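Local coordinates for endo-beta-1,4-mannanase (Alicyclobacillus acidocaldarius, PDB 4CD6), which hydrolyses internal beta-1,4-mannosidic linkages in mannan chains, as a (beta/alpha)8-barrel enzyme of glycoside hydrolase family 113, at residues M16-V21 / W281-K286; F146-E151 / V177-N182; M230-P235 / K276-W281; R260-M265 / D308-A313. All coordinates share one frame; numbering follows the deposited sequence.

Contact 1. Residues M16-V21 / W281-K286; sequences MTFGFV and WEWPWK. With BMA (beta-D-mannopyranose), chain C; IFM (5-hydroxymethyl-3,4-dihydroxypiperidine), chain B.
T17 and F18 run alongside E282 and W283 as parallel strands, F18 bridging W283 with their CA atoms 4.8 Å apart. Two backbone bonds tie them: W283 N makes a weak, bent one to T17 O, and G19 N a straight one (165°) to W283 O, with 3.0 Å between N and O. Past these, water takes over; one molecule accepts from F20 N and donates to W283 O and E282 OE1, another links W285 N to F20 O. This is the seam where the first and last strands, 13-18 and 275-283, close the (beta/alpha)8 barrel, and its C-terminal end carries part of the sugar-binding site. There W281, followed by a cis peptide bond, turns the edge of its six-membered ring to a face of F20 in a T-shaped pair, centroids 5.1 Å apart and planes at 69°. T17 CG2 lies 3.6 Å from W281 CZ3, while T17 OG1 bonds to the L280 carbonyl. E282 has CG between its backbone N and carbonyl carbon (chi1 62°) and is extended beyond, which carries OE2 to 2.6 Å from O2 of the mannose; that hydroxyl donates to it, and W281 NE1 adds a weak bond to the same O2. On the helix side of the sheet, M16 crosses W283 at about a right angle, CG 3.7 Å from W283 CB and CE at the indole edge, beneath L39 of helix 30-40.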
# COMPACT_ATOMS: atom_id res chain seq x y z
N MET A 16 -0.45 -9.08 -0.68
CA MET A 16 0.32 -8.58 -1.83
C MET A 16 -0.40 -7.46 -2.53
O MET A 16 -1.61 -7.56 -2.73
CB MET A 16 0.53 -9.73 -2.78
CG MET A 16 1.32 -9.36 -4.05
SD MET A 16 3.03 -8.76 -3.86
CE MET A 16 3.85 -10.22 -3.29
N THR A 17 0.32 -6.38 -2.88
CA THR A 17 -0.29 -5.26 -3.62
C THR A 17 -0.26 -5.59 -5.11
O THR A 17 0.74 -6.10 -5.63
CB THR A 17 0.47 -3.96 -3.37
OG1 THR A 17 0.45 -3.67 -1.97
CG2 THR A 17 -0.19 -2.80 -4.11
N PHE A 18 -1.36 -5.29 -5.80
CA PHE A 18 -1.53 -5.64 -7.22
C PHE A 18 -1.84 -4.43 -8.07
O PHE A 18 -2.67 -3.65 -7.72
CB PHE A 18 -2.71 -6.61 -7.37
CG PHE A 18 -3.04 -6.96 -8.80
CD1 PHE A 18 -3.94 -6.20 -9.53
CD2 PHE A 18 -2.47 -8.07 -9.40
CE1 PHE A 18 -4.23 -6.54 -10.84
CE2 PHE A 18 -2.78 -8.43 -10.69
CZ PHE A 18 -3.66 -7.66 -11.42
N GLY A 19 -1.21 -4.34 -9.24
CA GLY A 19 -1.76 -3.53 -10.33
C GLY A 19 -1.33 -2.08 -10.42
O GLY A 19 -1.81 -1.36 -11.31
N PHE A 20 -0.48 -1.64 -9.51
CA PHE A 20 -0.09 -0.22 -9.48
C PHE A 20 0.64 0.13 -10.78
O PHE A 20 1.43 -0.69 -11.24
CB PHE A 20 0.83 0.02 -8.27
CG PHE A 20 0.86 1.45 -7.78
CD1 PHE A 20 -0.30 2.08 -7.32
CD2 PHE A 20 2.07 2.14 -7.71
CE1 PHE A 20 -0.26 3.37 -6.82
CE2 PHE A 20 2.11 3.44 -7.21
CZ PHE A 20 0.95 4.06 -6.77
N VAL A 21 0.42 1.30 -11.39
CA VAL A 21 -0.37 2.44 -10.88
C VAL A 21 -1.83 2.49 -11.26
O VAL A 21 -2.50 3.50 -11.05
CB VAL A 21 0.22 3.76 -11.37
CG1 VAL A 21 1.63 3.93 -10.82
CG2 VAL A 21 0.17 3.86 -12.89
N TRP A 281 4.89 -5.36 -1.39
CA TRP A 281 4.97 -4.45 -2.55
C TRP A 281 5.95 -5.12 -3.48
O TRP A 281 7.08 -5.33 -3.08
CB TRP A 281 5.52 -3.09 -2.14
CG TRP A 281 5.38 -2.06 -3.20
CD1 TRP A 281 6.32 -1.73 -4.16
CD2 TRP A 281 4.24 -1.24 -3.47
NE1 TRP A 281 5.83 -0.76 -4.98
CE2 TRP A 281 4.56 -0.43 -4.58
CE3 TRP A 281 2.98 -1.10 -2.87
CZ2 TRP A 281 3.66 0.48 -5.11
CZ3 TRP A 281 2.10 -0.18 -3.39
CH2 TRP A 281 2.44 0.60 -4.49
N GLU A 282 5.58 -5.52 -4.70
CA GLU A 282 4.28 -5.40 -5.33
C GLU A 282 4.20 -6.46 -6.41
O GLU A 282 5.18 -7.17 -6.68
CB GLU A 282 4.08 -4.00 -5.95
CG GLU A 282 5.11 -3.70 -7.05
CD GLU A 282 4.90 -2.40 -7.78
OE1 GLU A 282 3.74 -2.02 -8.02
OE2 GLU A 282 5.91 -1.78 -8.17
N TRP A 283 3.05 -6.52 -7.08
CA TRP A 283 2.77 -7.51 -8.14
C TRP A 283 2.21 -6.78 -9.34
O TRP A 283 1.26 -6.04 -9.22
CB TRP A 283 1.74 -8.50 -7.61
CG TRP A 283 1.62 -9.83 -8.35
CD1 TRP A 283 0.85 -10.09 -9.43
CD2 TRP A 283 2.24 -11.07 -7.99
NE1 TRP A 283 0.96 -11.42 -9.80
CE2 TRP A 283 1.83 -12.03 -8.93
CE3 TRP A 283 3.14 -11.44 -6.98
CZ2 TRP A 283 2.25 -13.36 -8.87
CZ3 TRP A 283 3.57 -12.77 -6.94
CH2 TRP A 283 3.11 -13.71 -7.87
N PRO A 284 2.80 -6.96 -10.54
CA PRO A 284 2.35 -6.20 -11.71
C PRO A 284 1.08 -6.73 -12.36
O PRO A 284 0.85 -7.93 -12.31
CB PRO A 284 3.51 -6.38 -12.69
CG PRO A 284 4.04 -7.74 -12.37
CD PRO A 284 3.83 -7.94 -10.88
N TRP A 285 0.28 -5.87 -12.99
CA TRP A 285 -0.88 -6.36 -13.76
C TRP A 285 -0.41 -7.20 -14.96
O TRP A 285 -1.13 -8.11 -15.40
CB TRP A 285 -1.82 -5.23 -14.21
CG TRP A 285 -1.25 -4.30 -15.22
CD1 TRP A 285 -0.74 -3.07 -14.99
CD2 TRP A 285 -1.17 -4.53 -16.64
NE1 TRP A 285 -0.31 -2.51 -16.19
CE2 TRP A 285 -0.58 -3.38 -17.21
CE3 TRP A 285 -1.55 -5.58 -17.48
CZ2 TRP A 285 -0.33 -3.27 -18.59
CZ3 TRP A 285 -1.30 -5.46 -18.86
CH2 TRP A 285 -0.71 -4.31 -19.39
N LYS A 286 0.78 -6.92 -15.48
CA LYS A 286 1.37 -7.69 -16.60
C LYS A 286 2.54 -8.48 -16.06
O LYS A 286 3.63 -7.95 -15.91
CB LYS A 286 1.84 -6.74 -17.71
C1 BMA C . 6.87 2.73 -7.04
C2 BMA C . 6.96 1.55 -7.99
C3 BMA C . 7.26 2.14 -9.37
C4 BMA C . 6.20 3.17 -9.73
C5 BMA C . 5.98 4.23 -8.64
C6 BMA C . 4.85 5.18 -9.04
O2 BMA C . 5.74 0.78 -8.01
O3 BMA C . 7.28 1.12 -10.37
O4 BMA C . 6.62 3.83 -10.92
O5 BMA C . 5.75 3.56 -7.38
O6 BMA C . 4.55 6.14 -8.01
O4 IFM B . 6.33 2.47 -5.75
C4 IFM B . 6.49 3.25 -4.55
C3 IFM B . 5.13 3.82 -4.17
O3 IFM B . 4.77 4.81 -5.14
C2 IFM B . 5.06 4.39 -2.74
N IFM B . 5.87 3.62 -1.79
C1 IFM B . 7.22 3.15 -2.18
C5 IFM B . 7.08 2.36 -3.46
C6 IFM B . 8.38 1.65 -3.86
O6 IFM B . 9.44 2.55 -4.22
O HOH W 1 1.38 -3.28 -7.93
O HOH W 2 1.44 -3.14 -12.44

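Contact 2. Residues F146-E151 / V177-N182; sequences FCVGCE and VTYNCN. With IFM (5-hydroxymethyl-3,4-dihydroxypiperidine), chain B.
The Y179 ring lies beside the backbone of the neighbouring strand: V148 CG2 stands at its edge, near the ring plane, and G149 O approaches obliquely, 3.5 Å from Y179 CD1. A CB on G149 would run into Y179 CE1. The phenol oxygen goes on to E156 and to the N of M152. The E151 carboxylate and the N182 amide are turned 35° from each other, with N182 OD1 3.9 Å from E151 CG. Strands 145-150 and 176-182 are the two parallel strands of a beta-alpha-beta unit of the barrel, with helix 159-172 between them in sequence. T178 N bonds to F146 O and V148 N to T178 O; then the register slips by one residue in a beta bulge, and bonding resumes from N180 N to G149 O and from E151 N to N180 O (2.7 Å). On the helix side, V148 CG1 and V177 CG1 meet tightly at 3.4 Å. E151, the first residue after the strand, has CG anti to its carbonyl carbon (chi1 -64°) and the chain extended beyond; this extended reach sets OE2 2.6 Å from the piperidine nitrogen of the inhibitor, which donates to it. S201 OG also binds OE2, and W103 NE1 binds OE1. With an alanine here, the inhibitor nitrogen would probably lose this acceptor, and W103 NE1 and S201 OG their carboxylate. As in other isofagomine-type inhibitors, the ring nitrogen probably takes the place of the anomeric carbon, and a glutamate just after strand four that grips it is consistent with the acid/base of clan GH-A glycosidases.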
# COMPACT_ATOMS: atom_id res chain seq x y z
N PHE A 146 -10.17 -0.57 3.39
CA PHE A 146 -9.98 0.63 2.58
C PHE A 146 -8.81 1.41 3.20
O PHE A 146 -8.76 1.61 4.42
CB PHE A 146 -11.26 1.50 2.56
CG PHE A 146 -11.17 2.71 1.68
CD1 PHE A 146 -11.29 2.58 0.29
CD2 PHE A 146 -10.97 3.98 2.22
CE1 PHE A 146 -11.20 3.68 -0.53
CE2 PHE A 146 -10.88 5.10 1.39
CZ PHE A 146 -10.98 4.95 0.01
N CYS A 147 -7.87 1.81 2.36
CA CYS A 147 -6.72 2.60 2.79
C CYS A 147 -6.94 4.09 2.38
O CYS A 147 -6.95 4.42 1.18
CB CYS A 147 -5.43 2.06 2.16
SG CYS A 147 -3.98 2.94 2.73
N VAL A 148 -7.08 4.96 3.37
CA VAL A 148 -7.45 6.38 3.16
C VAL A 148 -6.29 7.28 2.74
O VAL A 148 -6.49 8.44 2.32
CB VAL A 148 -8.20 6.98 4.36
CG1 VAL A 148 -9.42 6.16 4.69
CG2 VAL A 148 -7.32 7.10 5.60
N GLY A 149 -5.07 6.77 2.83
CA GLY A 149 -3.93 7.51 2.35
C GLY A 149 -2.64 6.74 2.49
O GLY A 149 -2.55 5.74 3.23
N CYS A 150 -1.63 7.24 1.78
CA CYS A 150 -0.36 6.57 1.64
C CYS A 150 0.80 7.55 1.59
O CYS A 150 0.95 8.30 0.62
CB CYS A 150 -0.39 5.74 0.35
SG CYS A 150 1.10 4.81 0.08
N GLU A 151 1.61 7.57 2.64
CA GLU A 151 2.88 8.31 2.64
C GLU A 151 2.72 9.83 2.52
O GLU A 151 3.59 10.52 1.97
CB GLU A 151 3.80 7.78 1.54
CG GLU A 151 4.24 6.34 1.72
CD GLU A 151 5.03 5.78 0.58
OE1 GLU A 151 5.52 6.58 -0.26
OE2 GLU A 151 5.20 4.53 0.56
N VAL A 177 -10.78 0.40 8.12
CA VAL A 177 -10.08 1.55 7.55
C VAL A 177 -8.66 1.66 8.10
O VAL A 177 -8.43 1.55 9.28
CB VAL A 177 -10.85 2.85 7.78
CG1 VAL A 177 -10.04 4.05 7.34
CG2 VAL A 177 -12.19 2.77 7.04
N THR A 178 -7.69 1.84 7.21
CA THR A 178 -6.32 2.13 7.65
C THR A 178 -5.79 3.39 6.97
O THR A 178 -6.35 3.83 5.93
CB THR A 178 -5.36 0.95 7.40
OG1 THR A 178 -4.15 1.20 8.12
CG2 THR A 178 -5.08 0.73 5.89
N TYR A 179 -4.78 3.99 7.59
CA TYR A 179 -3.95 5.02 6.96
C TYR A 179 -2.54 4.48 6.94
O TYR A 179 -2.10 3.93 7.94
CB TYR A 179 -3.99 6.39 7.70
CG TYR A 179 -2.98 7.36 7.13
CD1 TYR A 179 -3.19 7.96 5.89
CD2 TYR A 179 -1.82 7.67 7.82
CE1 TYR A 179 -2.22 8.79 5.33
CE2 TYR A 179 -0.85 8.49 7.28
CZ TYR A 179 -1.08 9.09 6.04
OH TYR A 179 -0.11 9.88 5.46
N ASN A 180 -1.84 4.65 5.81
CA ASN A 180 -0.50 4.09 5.57
C ASN A 180 0.50 5.23 5.57
O ASN A 180 0.53 6.06 4.64
CB ASN A 180 -0.57 3.33 4.25
CG ASN A 180 0.78 2.96 3.61
OD1 ASN A 180 1.89 3.07 4.15
ND2 ASN A 180 0.63 2.39 2.46
N CYS A 181 1.26 5.35 6.66
CA CYS A 181 2.24 6.40 6.78
C CYS A 181 3.57 5.88 6.22
O CYS A 181 3.72 4.69 6.00
CB CYS A 181 2.39 6.84 8.22
SG CYS A 181 3.21 5.67 9.31
N ASN A 182 4.52 6.78 5.97
CA ASN A 182 5.83 6.37 5.52
C ASN A 182 6.63 5.79 6.67
O ASN A 182 6.39 6.10 7.83
CB ASN A 182 6.57 7.58 5.00
CG ASN A 182 7.67 7.21 4.05
OD1 ASN A 182 7.70 6.10 3.54
ND2 ASN A 182 8.62 8.10 3.87
O4 IFM B . 6.33 2.47 -5.75
C4 IFM B . 6.49 3.25 -4.55
C3 IFM B . 5.13 3.82 -4.17
O3 IFM B . 4.77 4.81 -5.14
C2 IFM B . 5.06 4.39 -2.74
N IFM B . 5.87 3.62 -1.79
C1 IFM B . 7.22 3.15 -2.18
C5 IFM B . 7.08 2.36 -3.46
C6 IFM B . 8.38 1.65 -3.86
O6 IFM B . 9.44 2.55 -4.22

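Contact 3. Residues M230-P235 / K276-W281; sequences MEVGCP and KGYMLW. With IFM (5-hydroxymethyl-3,4-dihydroxypiperidine), chain B; BMA (beta-D-mannopyranose), chain C.
M230-V232 and M279-W281 meet where the chain turns at the ends of strands 227-232 and 275-283, their directions 61° apart; W281 N bonds to V232 O at 2.8 Å and V232 N only weakly to M279 O. These neighbouring parallel strands are the seventh and eighth of the (beta/alpha)8 barrel, at its sugar-binding rim. E231 stacks on W281: the side chains point the same way, carboxylate and indole planes are 13° apart, and E231 CD lies 3.4 Å from W281 CE3. C5 of the inhibitor lies over the same indole face, toward its rim, and the inhibitor nitrogen donates to E231 OE1 at 2.7 Å. Y203 OH also holds OE1 and K93 salt-bridges OE2, which fixes the carboxylate's rotation; its place at the end of strand seven fits the nucleophile of clan GH-A enzymes. An alanine in place of W281 is likely to take away the flat surface under the E231 carboxylate and the inhibitor's C5, and the weak NE1 bond to the mannose O2. M230 and M279 lie side by side in the barrel interior. Facing helix 255-268, V232 puts CG1 at the edge of the Y278 ring and 3.6 Å from L280 CD2.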
# COMPACT_ATOMS: atom_id res chain seq x y z
N MET A 230 1.50 -1.81 5.37
CA MET A 230 0.68 -1.71 4.17
C MET A 230 1.54 -1.72 2.92
O MET A 230 1.05 -2.05 1.86
CB MET A 230 -0.21 -0.47 4.16
CG MET A 230 -1.69 -0.70 4.51
SD MET A 230 -2.55 -1.84 3.41
CE MET A 230 -2.08 -1.22 1.84
N GLU A 231 2.82 -1.38 3.05
CA GLU A 231 3.79 -1.69 1.99
C GLU A 231 5.05 -2.19 2.65
O GLU A 231 5.54 -1.61 3.61
CB GLU A 231 4.19 -0.47 1.15
CG GLU A 231 3.06 0.25 0.47
CD GLU A 231 3.54 1.32 -0.50
OE1 GLU A 231 4.74 1.33 -0.89
OE2 GLU A 231 2.70 2.14 -0.90
N VAL A 232 5.61 -3.23 2.08
CA VAL A 232 6.96 -3.62 2.42
C VAL A 232 7.51 -4.45 1.27
O VAL A 232 6.80 -5.25 0.67
CB VAL A 232 7.00 -4.35 3.79
CG1 VAL A 232 6.26 -5.67 3.74
CG2 VAL A 232 8.43 -4.47 4.29
N GLY A 233 8.78 -4.21 0.93
CA GLY A 233 9.37 -4.89 -0.23
C GLY A 233 10.76 -4.35 -0.52
O GLY A 233 11.29 -3.44 0.16
N CYS A 234 11.36 -4.94 -1.53
CA CYS A 234 12.72 -4.55 -1.95
C CYS A 234 12.89 -4.95 -3.41
O CYS A 234 12.49 -6.07 -3.77
CB CYS A 234 13.80 -5.25 -1.10
SG CYS A 234 15.50 -4.66 -1.38
N PRO A 235 13.49 -4.07 -4.25
CA PRO A 235 13.83 -4.47 -5.61
C PRO A 235 14.94 -5.47 -5.61
O PRO A 235 15.82 -5.43 -4.75
CB PRO A 235 14.34 -3.18 -6.25
CG PRO A 235 13.84 -2.06 -5.39
CD PRO A 235 13.76 -2.64 -4.01
N LYS A 276 0.07 -7.25 13.06
CA LYS A 276 -0.89 -7.96 12.20
C LYS A 276 -0.44 -8.28 10.76
O LYS A 276 -1.24 -8.70 9.94
CB LYS A 276 -2.22 -7.20 12.19
CG LYS A 276 -2.99 -7.38 13.50
CD LYS A 276 -3.68 -8.74 13.59
CE LYS A 276 -4.45 -8.84 14.89
NZ LYS A 276 -4.96 -10.21 15.06
N GLY A 277 0.85 -8.12 10.46
CA GLY A 277 1.37 -8.69 9.22
C GLY A 277 1.84 -7.77 8.10
O GLY A 277 2.22 -6.62 8.31
N TYR A 278 1.78 -8.34 6.89
CA TYR A 278 2.59 -7.86 5.75
C TYR A 278 1.77 -7.75 4.49
O TYR A 278 1.23 -8.77 4.01
CB TYR A 278 3.64 -8.90 5.46
CG TYR A 278 4.57 -9.28 6.60
CD1 TYR A 278 5.69 -8.54 6.89
CD2 TYR A 278 4.34 -10.42 7.36
CE1 TYR A 278 6.55 -8.90 7.92
CE2 TYR A 278 5.20 -10.80 8.38
CZ TYR A 278 6.30 -10.03 8.66
OH TYR A 278 7.17 -10.41 9.66
N MET A 279 1.67 -6.53 3.94
CA MET A 279 1.10 -6.33 2.62
C MET A 279 2.29 -5.99 1.70
O MET A 279 2.85 -4.89 1.71
CB MET A 279 0.06 -5.22 2.64
CG MET A 279 -0.85 -5.22 1.45
SD MET A 279 -2.13 -6.47 1.49
CE MET A 279 -3.19 -5.88 2.79
N LEU A 280 2.71 -7.00 0.97
CA LEU A 280 3.93 -6.89 0.19
C LEU A 280 3.76 -5.96 -1.00
O LEU A 280 2.67 -5.77 -1.52
CB LEU A 280 4.41 -8.28 -0.24
CG LEU A 280 4.73 -9.30 0.87
CD1 LEU A 280 5.40 -10.54 0.30
CD2 LEU A 280 5.58 -8.70 1.96
N TRP A 281 4.89 -5.36 -1.39
CA TRP A 281 4.97 -4.45 -2.55
C TRP A 281 5.95 -5.12 -3.48
O TRP A 281 7.08 -5.33 -3.08
CB TRP A 281 5.52 -3.09 -2.14
CG TRP A 281 5.38 -2.06 -3.20
CD1 TRP A 281 6.32 -1.73 -4.16
CD2 TRP A 281 4.24 -1.24 -3.47
NE1 TRP A 281 5.83 -0.76 -4.98
CE2 TRP A 281 4.56 -0.43 -4.58
CE3 TRP A 281 2.98 -1.10 -2.87
CZ2 TRP A 281 3.66 0.48 -5.11
CZ3 TRP A 281 2.10 -0.18 -3.39
CH2 TRP A 281 2.44 0.60 -4.49
O4 IFM B . 6.33 2.47 -5.75
C4 IFM B . 6.49 3.25 -4.55
C3 IFM B . 5.13 3.82 -4.17
O3 IFM B . 4.77 4.81 -5.14
C2 IFM B . 5.06 4.39 -2.74
N IFM B . 5.87 3.62 -1.79
C1 IFM B . 7.22 3.15 -2.18
C5 IFM B . 7.08 2.36 -3.46
C6 IFM B . 8.38 1.65 -3.86
O6 IFM B . 9.44 2.55 -4.22
C1 BMA C . 6.87 2.73 -7.04
C2 BMA C . 6.96 1.55 -7.99
C3 BMA C . 7.26 2.14 -9.37
C4 BMA C . 6.20 3.17 -9.73
C5 BMA C . 5.98 4.23 -8.64
C6 BMA C . 4.85 5.18 -9.04
O2 BMA C . 5.74 0.78 -8.01
O3 BMA C . 7.28 1.12 -10.37
O4 BMA C . 6.62 3.83 -10.92
O5 BMA C . 5.75 3.56 -7.38
O6 BMA C . 4.55 6.14 -8.01
O HOH W 3 9.35 -6.88 -2.86

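Contact 4. Residues R260-M265 / D308-A313; sequences RFYEAM and DVVARA
V309 packs its two methyls against Y262 and E263 where two helices lie side by side. Their axes are 9.8 Å apart at closest approach and 26° from parallel. V309 is the centre: its CG1 sits 4.0 Å from Y262 CB and 3.6 Å from E263 CD, while CG2 touches E263 OE2; F266 packs against the same valine. The E263 chain bends at chi2 (-80°), and this lays the carboxylate across the valine and within reach of R312. There OE2 takes R312 NH2 at 3.0 Å in a salt bridge, met on the syn side and in the plane of the guanidinium, though the N-H points rather off line (136°). The guanidinium has its own helix beneath one face, over V309 CA. These are helices 255-268 and 305-318, the last two of the (beta/alpha)8 barrel, both packed on strand 275-283 through L280, which Y262 and V310 each touch. Y262 sends its ring inward toward that strand, and V310 CG2 meets the ring obliquely, 3.5 Å from Y262 CD1.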
# COMPACT_ATOMS: atom_id res chain seq x y z
N ARG A 260 17.73 -11.38 0.77
CA ARG A 260 18.34 -10.92 2.02
C ARG A 260 17.45 -9.89 2.75
O ARG A 260 17.39 -9.89 3.97
CB ARG A 260 19.74 -10.35 1.78
CG ARG A 260 20.81 -11.41 1.55
CD ARG A 260 22.22 -10.81 1.62
NE ARG A 260 22.50 -9.90 0.51
CZ ARG A 260 22.95 -10.28 -0.69
NH1 ARG A 260 23.15 -11.56 -0.99
NH2 ARG A 260 23.19 -9.36 -1.63
N PHE A 261 16.75 -9.02 2.01
CA PHE A 261 15.85 -8.08 2.65
C PHE A 261 14.73 -8.83 3.40
O PHE A 261 14.46 -8.57 4.58
CB PHE A 261 15.24 -7.09 1.63
CG PHE A 261 14.15 -6.24 2.21
CD1 PHE A 261 12.83 -6.70 2.21
CD2 PHE A 261 14.44 -5.02 2.80
CE1 PHE A 261 11.83 -5.94 2.77
CE2 PHE A 261 13.43 -4.24 3.36
CZ PHE A 261 12.12 -4.70 3.34
N TYR A 262 14.12 -9.79 2.72
CA TYR A 262 13.02 -10.56 3.30
C TYR A 262 13.50 -11.38 4.51
O TYR A 262 12.81 -11.42 5.51
CB TYR A 262 12.32 -11.42 2.26
CG TYR A 262 11.32 -10.63 1.43
CD1 TYR A 262 10.01 -10.42 1.87
CD2 TYR A 262 11.69 -10.07 0.22
CE1 TYR A 262 9.10 -9.69 1.10
CE2 TYR A 262 10.80 -9.34 -0.56
CZ TYR A 262 9.50 -9.15 -0.10
OH TYR A 262 8.61 -8.43 -0.86
N GLU A 263 14.70 -11.98 4.45
CA GLU A 263 15.20 -12.72 5.61
C GLU A 263 15.37 -11.81 6.84
O GLU A 263 15.03 -12.20 7.97
CB GLU A 263 16.52 -13.44 5.28
CG GLU A 263 16.43 -14.46 4.16
CD GLU A 263 15.84 -15.80 4.58
OE1 GLU A 263 15.27 -15.89 5.70
OE2 GLU A 263 15.95 -16.78 3.80
N ALA A 264 15.90 -10.61 6.63
CA ALA A 264 16.18 -9.69 7.72
C ALA A 264 14.88 -9.26 8.38
O ALA A 264 14.79 -9.17 9.60
CB ALA A 264 16.92 -8.47 7.20
N MET A 265 13.87 -8.97 7.55
CA MET A 265 12.58 -8.51 8.03
C MET A 265 11.90 -9.59 8.87
O MET A 265 11.43 -9.32 9.98
CB MET A 265 11.68 -8.09 6.86
CG MET A 265 10.23 -7.85 7.27
SD MET A 265 9.22 -7.31 5.90
CE MET A 265 8.98 -8.84 5.02
N ASP A 308 10.28 -18.04 -2.33
CA ASP A 308 10.44 -19.18 -1.43
C ASP A 308 10.62 -18.75 0.02
O ASP A 308 10.13 -19.42 0.93
CB ASP A 308 11.67 -20.02 -1.80
CG ASP A 308 11.58 -20.65 -3.18
OD1 ASP A 308 10.55 -20.56 -3.87
OD2 ASP A 308 12.59 -21.26 -3.58
N VAL A 309 11.35 -17.66 0.24
CA VAL A 309 11.55 -17.14 1.58
C VAL A 309 10.18 -16.74 2.10
O VAL A 309 9.82 -17.05 3.23
CB VAL A 309 12.51 -15.92 1.61
CG1 VAL A 309 12.61 -15.35 3.03
CG2 VAL A 309 13.89 -16.31 1.08
N VAL A 310 9.41 -16.05 1.26
CA VAL A 310 8.07 -15.62 1.66
C VAL A 310 7.12 -16.82 1.84
O VAL A 310 6.42 -16.91 2.86
CB VAL A 310 7.51 -14.60 0.64
CG1 VAL A 310 6.03 -14.37 0.86
CG2 VAL A 310 8.29 -13.29 0.73
N ALA A 311 7.07 -17.72 0.87
CA ALA A 311 6.21 -18.92 0.96
C ALA A 311 6.44 -19.71 2.24
O ALA A 311 5.49 -20.11 2.91
CB ALA A 311 6.42 -19.84 -0.25
N ARG A 312 7.71 -19.93 2.55
CA ARG A 312 8.15 -20.66 3.73
C ARG A 312 7.66 -19.93 4.97
O ARG A 312 7.08 -20.53 5.88
CB ARG A 312 9.69 -20.72 3.73
CG ARG A 312 10.33 -21.92 4.40
CD ARG A 312 11.78 -22.03 3.93
NE ARG A 312 12.55 -20.84 4.31
CZ ARG A 312 13.46 -20.20 3.56
NH1 ARG A 312 13.77 -20.59 2.32
NH2 ARG A 312 14.06 -19.13 4.08
N ALA A 313 7.85 -18.62 4.98
CA ALA A 313 7.44 -17.83 6.10
C ALA A 313 5.90 -17.80 6.22
O ALA A 313 5.33 -18.04 7.29
CB ALA A 313 8.03 -16.42 6.01

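How the contacts relate
Contacts 1, 2 and 3 are buried pairings of neighbouring barrel strands, whereas contact 4 joins two helices of the outer layer, with its salt bridge at the surface. Contacts 1 and 3 share W281 on strand 275-283, which lies between strands 13-18 and 227-232 in the barrel, and T17 N probably bonds to L280 O between them. Contact 2 lies elsewhere in the same sheet, yet touches contact 3 directly, where E151 OE2 and E231 OE1, both acceptors of the inhibitor nitrogen, come within 3.5 Å. Backbone hydrogen bonds and sugar-binding groups mark the strand contacts; contact 4 relies on side chains alone, and meets contact 3 where M265 SD packs on V232 CG2.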